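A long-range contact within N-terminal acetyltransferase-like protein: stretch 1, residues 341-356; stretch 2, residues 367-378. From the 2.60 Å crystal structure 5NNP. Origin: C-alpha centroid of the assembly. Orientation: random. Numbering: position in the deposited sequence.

Stretch 1 (341-356) TLASLAEEYLNEYVNA
Stretch 2, residues 367-378: GSKGKGAALYYL

Two α-helices of one chain, 341-352 and 369-378, pack nearly antiparallel, their N-to-C directions 152° apart and their axes 9.2 Å apart at closest approach. The register pairs Ala-343 CA with Leu-378 CA (6.7 Å), Ala-346 CA with Ala-374 CA (5.7 Å) and Leu-350 CA with Lys-371 CA (6.1 Å); beyond the first helix, extended residues 353-356 carry it on to Asn-355 CA with Ser-368 CA (5.5 Å) and Ala-356 CA with Gly-367 CA (5.3 Å). Small residues line the middle: Ala-346 and Ala-374 both direct CA-to-CB toward the opposing stretch, and Ala-374 CB lies 4.2 Å from Ala-346 O.

Two leucines interlock as knobs. Leu-350 (chi1 t, chi2 p) starts sideways, but its end swings in among Lys-371, Ala-374, Leu-375 and Leu-378, placing CD1 3.7 Å from Ala-374 CB and CD2 3.4 Å from Leu-375 CD2. Leu-378 (m, t) answers among Ala-343, Ala-346, Glu-347 and Leu-350, its CG 4.0 Å from Ala-346 CB. Tyr-377 (chi1 t, chi2 -81°) brings CD1 within 4.1 Å of Ala-346 CB and OH within 3.6 Å of Leu-342 CB; its hydroxyl is hydrogen-bonded elsewhere in the structure.

Two t-rotamer tyrosines converge on Gly-370. Tyr-349 (chi1 172°, chi2 -83°) sets CD1 3.7 Å from Ala-374 CB and OH 3.5 Å from Gly-370 CA. Tyr-353 (chi1 -171°, chi2 71°) lays one ring face against Gly-370 C and Lys-371 N, with CD2 3.5 Å from Lys-371 CB. An ideal CB on Gly-370 would clash at 2.5 Å with both Tyr-353 CE1 and Tyr-349 OH, so the glycine makes room for both rings. Lys-371, extended with all four chi angles t, leads its end away. Tyr-353 OH donates the sole hydrogen bond assigned across the stretches, to Gly-367 O (3.1 Å), tying the segment after helix 341-352 to the residues preceding helix 369-378.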

# COMPACT_ATOMS: atom_id res chain seq x y z
N THR A 341 33.09 17.17 -0.93
CA THR A 341 34.03 16.40 -0.13
C THR A 341 33.95 14.92 -0.50
O THR A 341 34.97 14.22 -0.52
CB THR A 341 33.76 16.58 1.38
OG1 THR A 341 34.00 17.94 1.75
CG2 THR A 341 34.67 15.68 2.19
N LEU A 342 32.75 14.43 -0.80
CA LEU A 342 32.59 13.02 -1.11
C LEU A 342 33.25 12.69 -2.44
O LEU A 342 33.84 11.62 -2.60
CB LEU A 342 31.12 12.63 -1.12
CG LEU A 342 30.54 12.52 0.29
CD1 LEU A 342 29.04 12.22 0.22
CD2 LEU A 342 31.29 11.46 1.10
N ALA A 343 33.15 13.61 -3.39
CA ALA A 343 33.77 13.42 -4.69
C ALA A 343 35.31 13.46 -4.57
O ALA A 343 36.02 12.63 -5.16
CB ALA A 343 33.27 14.47 -5.66
N SER A 344 35.80 14.41 -3.79
CA SER A 344 37.23 14.54 -3.55
C SER A 344 37.79 13.28 -2.90
O SER A 344 38.86 12.82 -3.25
CB SER A 344 37.52 15.77 -2.69
OG SER A 344 38.89 15.85 -2.34
N LEU A 345 37.06 12.72 -1.94
CA LEU A 345 37.52 11.51 -1.27
C LEU A 345 37.56 10.30 -2.21
O LEU A 345 38.47 9.47 -2.13
CB LEU A 345 36.64 11.19 -0.07
CG LEU A 345 36.89 12.12 1.12
CD1 LEU A 345 35.94 11.76 2.23
CD2 LEU A 345 38.35 12.02 1.57
N ALA A 346 36.58 10.21 -3.10
CA ALA A 346 36.54 9.14 -4.09
C ALA A 346 37.75 9.24 -5.02
O ALA A 346 38.43 8.26 -5.28
CB ALA A 346 35.25 9.19 -4.89
N GLU A 347 37.99 10.44 -5.52
CA GLU A 347 39.13 10.70 -6.38
C GLU A 347 40.41 10.35 -5.63
O GLU A 347 41.37 9.82 -6.21
CB GLU A 347 39.13 12.16 -6.83
CG GLU A 347 39.94 12.39 -8.09
CD GLU A 347 39.20 11.96 -9.33
OE1 GLU A 347 38.00 12.26 -9.43
OE2 GLU A 347 39.83 11.32 -10.21
N GLU A 348 40.42 10.65 -4.34
CA GLU A 348 41.56 10.42 -3.47
C GLU A 348 41.83 8.92 -3.32
O GLU A 348 42.98 8.48 -3.33
CB GLU A 348 41.30 11.05 -2.11
CG GLU A 348 42.51 11.57 -1.40
CD GLU A 348 42.13 12.22 -0.07
OE1 GLU A 348 41.90 11.48 0.91
OE2 GLU A 348 42.03 13.47 -0.01
N TYR A 349 40.76 8.16 -3.17
CA TYR A 349 40.84 6.71 -3.03
C TYR A 349 41.32 6.06 -4.33
O TYR A 349 42.19 5.19 -4.32
CB TYR A 349 39.47 6.16 -2.63
CG TYR A 349 39.36 4.66 -2.64
CD1 TYR A 349 39.10 3.96 -3.82
CD2 TYR A 349 39.51 3.92 -1.46
CE1 TYR A 349 39.02 2.59 -3.82
CE2 TYR A 349 39.42 2.54 -1.46
CZ TYR A 349 39.17 1.88 -2.65
OH TYR A 349 39.08 0.51 -2.65
N LEU A 350 40.74 6.51 -5.44
CA LEU A 350 41.15 6.13 -6.79
C LEU A 350 42.66 6.26 -6.99
O LEU A 350 43.32 5.38 -7.54
CB LEU A 350 40.44 7.02 -7.79
CG LEU A 350 40.25 6.45 -9.18
CD1 LEU A 350 39.39 5.20 -9.06
CD2 LEU A 350 39.56 7.49 -10.02
N ASN A 351 43.20 7.38 -6.54
CA ASN A 351 44.61 7.62 -6.71
C ASN A 351 45.44 6.70 -5.81
O ASN A 351 46.52 6.26 -6.19
CB ASN A 351 44.94 9.08 -6.42
CG ASN A 351 46.39 9.28 -6.05
OD1 ASN A 351 47.28 9.19 -6.90
ND2 ASN A 351 46.63 9.54 -4.77
N GLU A 352 44.91 6.41 -4.61
CA GLU A 352 45.62 5.59 -3.63
C GLU A 352 45.49 4.09 -3.88
O GLU A 352 46.14 3.30 -3.20
CB GLU A 352 45.12 5.91 -2.22
CG GLU A 352 45.41 7.34 -1.76
CD GLU A 352 44.63 7.74 -0.53
OE1 GLU A 352 44.88 8.86 -0.04
OE2 GLU A 352 43.77 6.96 -0.06
N TYR A 353 44.67 3.71 -4.85
CA TYR A 353 44.32 2.31 -5.05
C TYR A 353 45.45 1.48 -5.62
O TYR A 353 46.13 1.89 -6.56
CB TYR A 353 43.10 2.17 -5.96
CG TYR A 353 42.59 0.74 -6.01
CD1 TYR A 353 41.94 0.18 -4.90
CD2 TYR A 353 42.77 -0.06 -7.14
CE1 TYR A 353 41.48 -1.13 -4.91
CE2 TYR A 353 42.31 -1.38 -7.16
CZ TYR A 353 41.66 -1.91 -6.04
OH TYR A 353 41.19 -3.21 -6.03
N VAL A 354 45.65 0.31 -5.03
CA VAL A 354 46.56 -0.68 -5.58
C VAL A 354 45.84 -1.99 -5.72
O VAL A 354 44.98 -2.32 -4.90
CB VAL A 354 47.79 -0.87 -4.73
CG1 VAL A 354 48.60 -2.05 -5.26
CG2 VAL A 354 48.63 0.40 -4.73
N ASN A 355 46.15 -2.71 -6.79
CA ASN A 355 45.45 -3.94 -7.12
C ASN A 355 45.58 -4.97 -6.01
O ASN A 355 46.64 -5.57 -5.81
CB ASN A 355 45.99 -4.52 -8.43
CG ASN A 355 45.38 -5.87 -8.76
OD1 ASN A 355 46.09 -6.82 -9.08
ND2 ASN A 355 44.05 -5.96 -8.68
N ALA A 356 44.49 -5.14 -5.27
CA ALA A 356 44.44 -6.20 -4.29
C ALA A 356 44.41 -7.51 -5.06
O ALA A 356 44.06 -7.52 -6.25
CB ALA A 356 43.22 -6.05 -3.38
N GLY A 367 39.16 -8.26 -7.40
CA GLY A 367 40.60 -8.07 -7.47
C GLY A 367 40.93 -6.61 -7.75
O GLY A 367 41.79 -6.01 -7.10
N SER A 368 40.23 -6.05 -8.72
CA SER A 368 40.28 -4.62 -8.97
C SER A 368 38.92 -4.00 -8.66
O SER A 368 38.58 -2.94 -9.19
CB SER A 368 40.67 -4.36 -10.42
OG SER A 368 39.84 -5.12 -11.28
N LYS A 369 38.15 -4.64 -7.79
CA LYS A 369 36.78 -4.19 -7.55
C LYS A 369 36.73 -2.82 -6.88
O LYS A 369 35.86 -2.03 -7.21
CB LYS A 369 35.99 -5.20 -6.71
CG LYS A 369 36.59 -5.57 -5.37
CD LYS A 369 35.61 -6.39 -4.55
CE LYS A 369 36.31 -7.32 -3.57
NZ LYS A 369 36.98 -8.47 -4.28
N GLY A 370 37.66 -2.54 -5.97
CA GLY A 370 37.80 -1.23 -5.37
C GLY A 370 37.87 -0.11 -6.39
O GLY A 370 37.16 0.89 -6.27
N LYS A 371 38.70 -0.28 -7.41
CA LYS A 371 38.88 0.75 -8.43
C LYS A 371 37.63 0.95 -9.27
O LYS A 371 37.27 2.07 -9.61
CB LYS A 371 40.06 0.42 -9.35
CG LYS A 371 40.19 1.38 -10.51
CD LYS A 371 41.57 1.31 -11.16
CE LYS A 371 41.77 2.43 -12.17
NZ LYS A 371 43.14 2.47 -12.75
N GLY A 372 36.99 -0.16 -9.63
CA GLY A 372 35.71 -0.10 -10.31
C GLY A 372 34.69 0.64 -9.47
O GLY A 372 33.96 1.50 -9.96
N ALA A 373 34.66 0.34 -8.17
CA ALA A 373 33.65 0.89 -7.28
C ALA A 373 33.79 2.41 -7.11
O ALA A 373 32.79 3.13 -7.06
CB ALA A 373 33.69 0.18 -5.90
N ALA A 374 35.02 2.91 -7.06
CA ALA A 374 35.25 4.35 -6.98
C ALA A 374 34.94 5.03 -8.31
O ALA A 374 34.36 6.11 -8.33
CB ALA A 374 36.69 4.65 -6.56
N LEU A 375 35.34 4.42 -9.42
CA LEU A 375 35.06 5.02 -10.72
C LEU A 375 33.55 5.06 -10.93
O LEU A 375 33.00 6.04 -11.44
CB LEU A 375 35.76 4.26 -11.85
CG LEU A 375 37.29 4.34 -11.95
CD1 LEU A 375 37.81 3.37 -13.00
CD2 LEU A 375 37.78 5.76 -12.27
N TYR A 376 32.88 4.00 -10.51
CA TYR A 376 31.42 3.92 -10.61
C TYR A 376 30.73 4.94 -9.72
O TYR A 376 29.67 5.46 -10.07
CB TYR A 376 30.94 2.52 -10.25
CG TYR A 376 29.45 2.34 -10.43
CD1 TYR A 376 28.86 2.50 -11.68
CD2 TYR A 376 28.64 1.99 -9.36
CE1 TYR A 376 27.51 2.32 -11.85
CE2 TYR A 376 27.28 1.82 -9.53
CZ TYR A 376 26.72 1.99 -10.77
OH TYR A 376 25.37 1.81 -10.95
N TYR A 377 31.31 5.21 -8.55
CA TYR A 377 30.75 6.22 -7.65
C TYR A 377 30.84 7.58 -8.31
O TYR A 377 29.90 8.38 -8.27
CB TYR A 377 31.48 6.26 -6.30
CG TYR A 377 30.88 7.27 -5.33
CD1 TYR A 377 31.20 8.63 -5.42
CD2 TYR A 377 30.00 6.88 -4.34
CE1 TYR A 377 30.66 9.55 -4.54
CE2 TYR A 377 29.46 7.78 -3.46
CZ TYR A 377 29.79 9.12 -3.56
OH TYR A 377 29.23 10.01 -2.67
N LEU A 378 31.99 7.84 -8.93
CA LEU A 378 32.20 9.12 -9.57
C LEU A 378 31.27 9.27 -10.77
O LEU A 378 30.81 10.37 -11.07
CB LEU A 378 33.66 9.28 -9.96
CG LEU A 378 34.57 9.60 -8.79
CD1 LEU A 378 36.02 9.28 -9.12
CD2 LEU A 378 34.40 11.06 -8.38